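Local coordinates for protein CheQ (PDB 6A51) that probably controls, as does CheP, transcription of the core chemotaxis operon cheVAW in the pathogen Campylobacter jejuni, at residues Ser89-Phe94 with Lys123-Lys128; Phe130-Phe133 with Asn137-Gln140. One frame throughout, in Å; residues are numbered along the deposited sequence.

Interaction 1 (Ser89-Phe94 with Lys123-Lys128); sequences SAFCSF and KFVNLK
Phe-91, the first residue of 89-94 to touch the other segment, packs on Val-125 and Leu-127 and carries most of the contact. A turn earlier, one water links two backbone atoms, donating to Lys-123 O at 2.9 Å and accepting from Ser-89 N over a long 3.3 Å; no direct hydrogen bond joins 89-94 to 123-128. With CG anti to the backbone N (chi1 179°), the Phe-91 ring swings off the helix into the corner where strand 122-126 gives way to helix 127-134. Val-125 CG1 sits over one face of that ring, displaced toward the rim, and makes a CH-pi contact 4.0 Å from the ring centroid of Phe-91, 19° off the normal. Leu-127 approaches the same ring quite differently: its CD1 lies at the edge, near the ring plane, 3.6 Å from Phe-91 CE2. One turn on, Phe-94 only grazes the other leucine methyl, Leu-127 CD2, which stands 4.4 Å from Phe-94 CD2. Leu-127 is thus a fork, one branch on each phenylalanine of the helical face, and all four apolar residues are buried. The turn from strand to helix that presents Leu-127 is closed by Asn-126 as N-cap, its OD1 accepting from Lys-129 N. Helix 88-95 follows directly on strand 85-87 and packs back over the three-stranded antiparallel sheet: strand 122-126 is its middle strand, flanked by 85-87 and 116-119, with Val-125 also touching Leu-116 and Ala-88, while Phe-124 starts off away from the helix, and its side chain touches Leu-24 and Ile-119.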
ATOM      1  N   SER A  89      -1.930   0.946  -6.067  1.00 28.97           N
ATOM      2  CA  SER A  89      -2.216   2.246  -6.684  1.00 37.91           C
ATOM      3  C   SER A  89      -1.645   3.404  -5.866  1.00 26.16           C
ATOM      4  O   SER A  89      -1.172   4.397  -6.431  1.00 23.97           O
ATOM      5  CB  SER A  89      -3.722   2.432  -6.840  1.00 27.61           C
ATOM      6  OG  SER A  89      -4.369   2.165  -5.600  1.00 39.51           O
ATOM      7  N   ALA A  90      -1.700   3.304  -4.534  1.00 21.39           N
ATOM      8  CA  ALA A  90      -1.123   4.345  -3.690  1.00 22.56           C
ATOM      9  C   ALA A  90       0.393   4.353  -3.797  1.00 31.84           C
ATOM     10  O   ALA A  90       1.015   5.424  -3.850  1.00 38.65           O
ATOM     11  CB  ALA A  90      -1.546   4.154  -2.230  1.00 21.15           C
ATOM     12  N   PHE A  91       1.005   3.166  -3.822  1.00 24.81           N
ATOM     13  CA  PHE A  91       2.444   3.074  -4.026  1.00 29.33           C
ATOM     14  C   PHE A  91       2.852   3.758  -5.323  1.00 26.72           C
ATOM     15  O   PHE A  91       3.836   4.506  -5.353  1.00 28.22           O
ATOM     16  CB  PHE A  91       2.875   1.609  -4.011  1.00 30.78           C
ATOM     17  CG  PHE A  91       4.347   1.396  -4.233  1.00 29.45           C
ATOM     18  CD1 PHE A  91       4.854   1.226  -5.514  1.00 30.55           C
ATOM     19  CD2 PHE A  91       5.219   1.328  -3.162  1.00 29.40           C
ATOM     20  CE1 PHE A  91       6.220   1.016  -5.725  1.00 31.67           C
ATOM     21  CE2 PHE A  91       6.586   1.114  -3.362  1.00 24.11           C
ATOM     22  CZ  PHE A  91       7.082   0.962  -4.655  1.00 29.58           C
ATOM     23  N   CYS A  92       2.089   3.540  -6.400  1.00 28.05           N
ATOM     24  CA  CYS A  92       2.425   4.167  -7.679  1.00 23.67           C
ATOM     25  C   CYS A  92       2.155   5.661  -7.641  1.00 31.15           C
ATOM     26  O   CYS A  92       2.905   6.451  -8.224  1.00 36.11           O
ATOM     27  CB  CYS A  92       1.642   3.508  -8.815  1.00 26.26           C
ATOM     28  SG  CYS A  92       2.040   1.751  -9.067  1.00 37.35           S
ATOM     29  N   SER A  93       1.081   6.067  -6.966  1.00 30.96           N
ATOM     30  CA  SER A  93       0.844   7.488  -6.737  1.00 32.46           C
ATOM     31  C   SER A  93       2.005   8.107  -5.956  1.00 29.23           C
ATOM     32  O   SER A  93       2.632   9.069  -6.406  1.00 31.53           O
ATOM     33  CB  SER A  93      -0.493   7.658  -5.993  1.00 40.87           C
ATOM     34  OG  SER A  93      -0.746   9.003  -5.611  1.00 73.67           O
ATOM     35  N   PHE A  94       2.326   7.525  -4.801  1.00 27.02           N
ATOM     36  CA  PHE A  94       3.381   8.040  -3.935  1.00 28.39           C
ATOM     37  C   PHE A  94       4.719   8.154  -4.670  1.00 32.46           C
ATOM     38  O   PHE A  94       5.371   9.201  -4.634  1.00 33.18           O
ATOM     39  CB  PHE A  94       3.483   7.116  -2.719  1.00 24.11           C
ATOM     40  CG  PHE A  94       4.454   7.560  -1.668  1.00 29.65           C
ATOM     41  CD1 PHE A  94       4.360   8.805  -1.090  1.00 35.10           C
ATOM     42  CD2 PHE A  94       5.413   6.682  -1.188  1.00 37.11           C
ATOM     43  CE1 PHE A  94       5.241   9.191  -0.089  1.00 36.62           C
ATOM     44  CE2 PHE A  94       6.292   7.063  -0.189  1.00 39.20           C
ATOM     45  CZ  PHE A  94       6.209   8.325   0.354  1.00 36.69           C
ATOM     46  N   LYS A 123      -4.710  -5.289  -5.251  1.00 35.62           N
ATOM     47  CA  LYS A 123      -3.259  -5.499  -5.236  1.00 39.90           C
ATOM     48  C   LYS A 123      -2.593  -4.604  -4.190  1.00 42.50           C
ATOM     49  O   LYS A 123      -2.835  -3.393  -4.160  1.00 37.38           O
ATOM     50  CB  LYS A 123      -2.656  -5.220  -6.617  1.00 39.86           C
ATOM     51  CG  LYS A 123      -1.295  -5.901  -6.872  1.00 52.91           C
ATOM     52  CD  LYS A 123      -0.606  -5.364  -8.141  1.00 57.36           C
ATOM     53  CE  LYS A 123      -1.445  -5.574  -9.398  1.00 69.51           C
ATOM     54  NZ  LYS A 123      -1.151  -4.561 -10.472  1.00 46.26           N
ATOM     55  N   PHE A 124      -1.744  -5.197  -3.344  1.00 36.54           N
ATOM     56  CA  PHE A 124      -0.970  -4.468  -2.345  1.00 31.00           C
ATOM     57  C   PHE A 124       0.529  -4.620  -2.597  1.00 30.65           C
ATOM     58  O   PHE A 124       0.988  -5.597  -3.187  1.00 41.63           O
ATOM     59  CB  PHE A 124      -1.280  -4.946  -0.922  1.00 26.23           C
ATOM     60  CG  PHE A 124      -2.709  -4.790  -0.526  1.00 44.27           C
ATOM     61  CD1 PHE A 124      -3.673  -5.678  -0.992  1.00 46.75           C
ATOM     62  CD2 PHE A 124      -3.095  -3.767   0.330  1.00 37.24           C
ATOM     63  CE1 PHE A 124      -4.996  -5.544  -0.627  1.00 40.42           C
ATOM     64  CE2 PHE A 124      -4.413  -3.629   0.711  1.00 42.71           C
ATOM     65  CZ  PHE A 124      -5.369  -4.517   0.226  1.00 39.48           C
ATOM     66  N   VAL A 125       1.292  -3.634  -2.127  1.00 30.36           N
ATOM     67  CA  VAL A 125       2.750  -3.629  -2.198  1.00 27.52           C
ATOM     68  C   VAL A 125       3.281  -3.496  -0.780  1.00 30.04           C
ATOM     69  O   VAL A 125       2.716  -2.753   0.031  1.00 26.04           O
ATOM     70  CB  VAL A 125       3.291  -2.474  -3.069  1.00 18.29           C
ATOM     71  CG1 VAL A 125       4.793  -2.409  -2.964  1.00 32.30           C
ATOM     72  CG2 VAL A 125       2.892  -2.632  -4.503  1.00 22.47           C
ATOM     73  N   ASN A 126       4.366  -4.204  -0.471  1.00 32.87           N
ATOM     74  CA  ASN A 126       4.946  -4.108   0.865  1.00 34.34           C
ATOM     75  C   ASN A 126       5.925  -2.946   0.856  1.00 34.85           C
ATOM     76  O   ASN A 126       7.101  -3.096   0.510  1.00 32.73           O
ATOM     77  CB  ASN A 126       5.630  -5.397   1.285  1.00 31.67           C
ATOM     78  CG  ASN A 126       5.986  -5.384   2.763  1.00 34.33           C
ATOM     79  OD1 ASN A 126       6.495  -4.387   3.280  1.00 36.89           O
ATOM     80  ND2 ASN A 126       5.683  -6.467   3.455  1.00 34.63           N
ATOM     81  N   LEU A 127       5.426  -1.773   1.258  1.00 32.17           N
ATOM     82  CA  LEU A 127       6.250  -0.570   1.240  1.00 28.01           C
ATOM     83  C   LEU A 127       7.336  -0.648   2.298  1.00 33.18           C
ATOM     84  O   LEU A 127       8.457  -0.169   2.087  1.00 28.25           O
ATOM     85  CB  LEU A 127       5.379   0.664   1.464  1.00 31.02           C
ATOM     86  CG  LEU A 127       6.039   2.037   1.378  1.00 21.86           C
ATOM     87  CD1 LEU A 127       6.794   2.108   0.095  1.00 33.39           C
ATOM     88  CD2 LEU A 127       4.976   3.109   1.391  1.00 35.67           C
ATOM     89  N   LYS A 128       7.015  -1.257   3.441  1.00 32.34           N
ATOM     90  CA  LYS A 128       7.968  -1.350   4.539  1.00 32.29           C
ATOM     91  C   LYS A 128       9.227  -2.085   4.107  1.00 37.29           C
ATOM     92  O   LYS A 128      10.341  -1.632   4.387  1.00 44.12           O
ATOM     93  CB  LYS A 128       7.325  -2.046   5.736  1.00 33.37           C
ATOM     94  CG  LYS A 128       8.164  -2.007   7.003  1.00 34.56           C
ATOM     95  CD  LYS A 128       7.581  -2.908   8.083  1.00 42.22           C
ATOM     96  CE  LYS A 128       8.183  -2.619   9.448  1.00 53.51           C
ATOM     97  NZ  LYS A 128       9.567  -3.169   9.571  1.00 59.61           N
TER
HETATM   98  O   HOH W   1      -4.186  -1.366  -5.675  1.00 32.08           O

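Interaction 2 (Phe130-Phe133 with Asn137-Gln140); sequences FYDF and NYHQ
Tyr-131 and Tyr-138 both hold CG beside the backbone N, with chi1 of -87° and -60°, and these torsions send the ring of Tyr-131 from the helix under the turn 137-140 while the Tyr-138 ring runs back toward the helix. Tyr-138 CA lies almost exactly above the centre of the Tyr-131 ring, 3.9 Å from its centroid, a CH-pi contact made by the backbone itself. The two rings form an offset edge-to-face pair with planes at 61°, the edge of Tyr-138 directed at the face of Tyr-131; Tyr-138 CD1 also comes within 3.6 Å of Tyr-131 CB. Each phenol then donates across the contact in the opposite sense. Tyr-131 OH donates a hydrogen bond to Gln-140 O at 2.5 Å, with the oxygen lying in the plane of the ring at its edge and the donor nearly in line with the carbonyl. Tyr-138 OH donates to Asp-132 OD1 at 2.7 Å, where it meets that oxygen's syn lone pair. Inside 137-140 a type I beta turn is closed by Gln-140 N to Asn-137 O, and the Gln-140 side chain folds back so that OE1 accepts from Asn-137 N at 3.1 Å. The backbone beneath which Tyr-131 lies is therefore held by bonds of its own. The turn lies in the loop between helix 127-134 and strand 142-146, and Tyr-131 and Asp-132 tie it back to the helix it has just left; Tyr-131 touches Ile-142 of the strand, and Phe-23 meets Tyr-138 edge-to-face.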
ATOM      1  N   PHE A 130      10.344  -2.418   1.082  1.00 21.07           N
ATOM      2  CA  PHE A 130      11.057  -1.637   0.079  1.00 24.38           C
ATOM      3  C   PHE A 130      11.917  -0.562   0.743  1.00 25.66           C
ATOM      4  O   PHE A 130      13.094  -0.388   0.400  1.00 28.83           O
ATOM      5  CB  PHE A 130      10.054  -1.035  -0.884  1.00 18.42           C
ATOM      6  CG  PHE A 130      10.664  -0.426  -2.088  1.00 28.08           C
ATOM      7  CD1 PHE A 130      11.541  -1.150  -2.878  1.00 25.23           C
ATOM      8  CD2 PHE A 130      10.335   0.870  -2.461  1.00 17.88           C
ATOM      9  CE1 PHE A 130      12.088  -0.583  -4.033  1.00 23.90           C
ATOM     10  CE2 PHE A 130      10.887   1.445  -3.600  1.00 29.36           C
ATOM     11  CZ  PHE A 130      11.766   0.718  -4.388  1.00 22.33           C
ATOM     12  N   TYR A 131      11.354   0.149   1.725  1.00 25.58           N
ATOM     13  CA  TYR A 131      12.138   1.081   2.534  1.00 27.23           C
ATOM     14  C   TYR A 131      13.366   0.400   3.130  1.00 28.50           C
ATOM     15  O   TYR A 131      14.474   0.950   3.099  1.00 26.01           O
ATOM     16  CB  TYR A 131      11.278   1.664   3.657  1.00 24.81           C
ATOM     17  CG  TYR A 131      10.461   2.906   3.325  1.00 33.80           C
ATOM     18  CD1 TYR A 131      11.079   4.097   2.969  1.00 35.66           C
ATOM     19  CD2 TYR A 131       9.075   2.905   3.446  1.00 39.97           C
ATOM     20  CE1 TYR A 131      10.339   5.238   2.697  1.00 28.94           C
ATOM     21  CE2 TYR A 131       8.327   4.047   3.181  1.00 38.32           C
ATOM     22  CZ  TYR A 131       8.968   5.203   2.807  1.00 34.89           C
ATOM     23  OH  TYR A 131       8.240   6.337   2.542  1.00 42.00           O
ATOM     24  N   ASP A 132      13.188  -0.806   3.676  1.00 29.37           N
ATOM     25  CA  ASP A 132      14.313  -1.528   4.270  1.00 32.37           C
ATOM     26  C   ASP A 132      15.374  -1.844   3.222  1.00 34.63           C
ATOM     27  O   ASP A 132      16.575  -1.663   3.459  1.00 40.96           O
ATOM     28  CB  ASP A 132      13.821  -2.817   4.930  1.00 27.87           C
ATOM     29  CG  ASP A 132      12.916  -2.567   6.139  1.00 37.89           C
ATOM     30  OD1 ASP A 132      12.967  -1.459   6.735  1.00 37.55           O
ATOM     31  OD2 ASP A 132      12.150  -3.495   6.490  1.00 39.64           O
ATOM     32  N   PHE A 133      14.940  -2.322   2.053  1.00 28.15           N
ATOM     33  CA  PHE A 133      15.842  -2.538   0.930  1.00 33.01           C
ATOM     34  C   PHE A 133      16.603  -1.263   0.568  1.00 28.66           C
ATOM     35  O   PHE A 133      17.819  -1.292   0.351  1.00 30.86           O
ATOM     36  CB  PHE A 133      15.024  -3.059  -0.252  1.00 27.22           C
ATOM     37  CG  PHE A 133      15.770  -3.131  -1.541  1.00 28.81           C
ATOM     38  CD1 PHE A 133      16.720  -4.135  -1.758  1.00 30.62           C
ATOM     39  CD2 PHE A 133      15.483  -2.228  -2.568  1.00 18.74           C
ATOM     40  CE1 PHE A 133      17.397  -4.234  -2.981  1.00 27.38           C
ATOM     41  CE2 PHE A 133      16.145  -2.310  -3.802  1.00 24.61           C
ATOM     42  CZ  PHE A 133      17.112  -3.312  -4.005  1.00 30.76           C
ATOM     43  N   ASN A 137      14.446   5.677   6.019  1.00 34.98           N
ATOM     44  CA  ASN A 137      13.516   5.747   7.134  1.00 46.13           C
ATOM     45  C   ASN A 137      12.096   5.934   6.617  1.00 39.79           C
ATOM     46  O   ASN A 137      11.863   6.600   5.605  1.00 42.63           O
ATOM     47  CB  ASN A 137      13.902   6.886   8.083  1.00 31.15           C
ATOM     48  CG  ASN A 137      15.179   6.577   8.873  1.00 53.82           C
ATOM     49  OD1 ASN A 137      15.414   5.434   9.292  1.00 44.24           O
ATOM     50  ND2 ASN A 137      16.006   7.594   9.075  1.00 51.31           N
ATOM     51  N   TYR A 138      11.143   5.338   7.335  1.00 33.92           N
ATOM     52  CA  TYR A 138       9.779   5.191   6.845  1.00 32.53           C
ATOM     53  C   TYR A 138       9.049   6.513   6.612  1.00 45.52           C
ATOM     54  O   TYR A 138       7.967   6.509   6.008  1.00 42.37           O
ATOM     55  CB  TYR A 138       8.990   4.348   7.826  1.00 31.70           C
ATOM     56  CG  TYR A 138       9.549   2.976   8.036  1.00 34.81           C
ATOM     57  CD1 TYR A 138      10.250   2.321   7.019  1.00 36.38           C
ATOM     58  CD2 TYR A 138       9.373   2.317   9.243  1.00 28.20           C
ATOM     59  CE1 TYR A 138      10.765   1.025   7.205  1.00 29.88           C
ATOM     60  CE2 TYR A 138       9.889   1.026   9.443  1.00 27.88           C
ATOM     61  CZ  TYR A 138      10.578   0.390   8.423  1.00 35.60           C
ATOM     62  OH  TYR A 138      11.073  -0.877   8.626  1.00 39.33           O
ATOM     63  N   HIS A 139       9.587   7.636   7.055  1.00 32.18           N
ATOM     64  CA  HIS A 139       8.872   8.891   6.883  1.00 50.73           C
ATOM     65  C   HIS A 139       9.343   9.677   5.671  1.00 53.95           C
ATOM     66  O   HIS A 139       8.813  10.756   5.399  1.00 62.07           O
ATOM     67  CB  HIS A 139       8.980   9.729   8.161  1.00 46.04           C
ATOM     68  CG  HIS A 139       8.308   9.084   9.337  1.00 87.54           C
ATOM     69  ND1 HIS A 139       7.319   8.131   9.193  1.00 79.28           N
ATOM     70  CD2 HIS A 139       8.496   9.231  10.671  1.00 83.45           C
ATOM     71  CE1 HIS A 139       6.919   7.729  10.387  1.00 91.37           C
ATOM     72  NE2 HIS A 139       7.617   8.381  11.301  1.00 95.47           N
ATOM     73  N   GLN A 140      10.298   9.150   4.919  1.00 44.89           N
ATOM     74  CA  GLN A 140      10.811   9.851   3.760  1.00 38.43           C
ATOM     75  C   GLN A 140       9.883   9.669   2.569  1.00 45.33           C
ATOM     76  O   GLN A 140       9.293   8.603   2.371  1.00 44.74           O
ATOM     77  CB  GLN A 140      12.211   9.346   3.418  1.00 45.54           C
ATOM     78  CG  GLN A 140      13.309  10.247   3.938  1.00 36.45           C
ATOM     79  CD  GLN A 140      14.592   9.510   4.108  1.00 49.84           C
ATOM     80  OE1 GLN A 140      14.645   8.510   4.828  1.00 56.20           O
ATOM     81  NE2 GLN A 140      15.649   9.977   3.437  1.00 74.50           N
TER

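In the fold
The two contacts come one after the other along the chain, interaction 1 closing before interaction 2 opens, and their centres lie about 13 Å apart. Helix 127-134 serves both: its first turn packs against helix 88-95, and its later residues hold the turn 137-140. Interaction 1 is close to the centre of the chain, whereas interaction 2 lies at the surface. They meet directly, with Lys-128 NZ probably hydrogen-bonded to Tyr-138 OH and Phe-94 packed against Tyr-131 and Gln-140. Together they connect the three-stranded sheet containing strand 122-126 to the approach to strand 142-146, which opens the C-terminal antiparallel sheet.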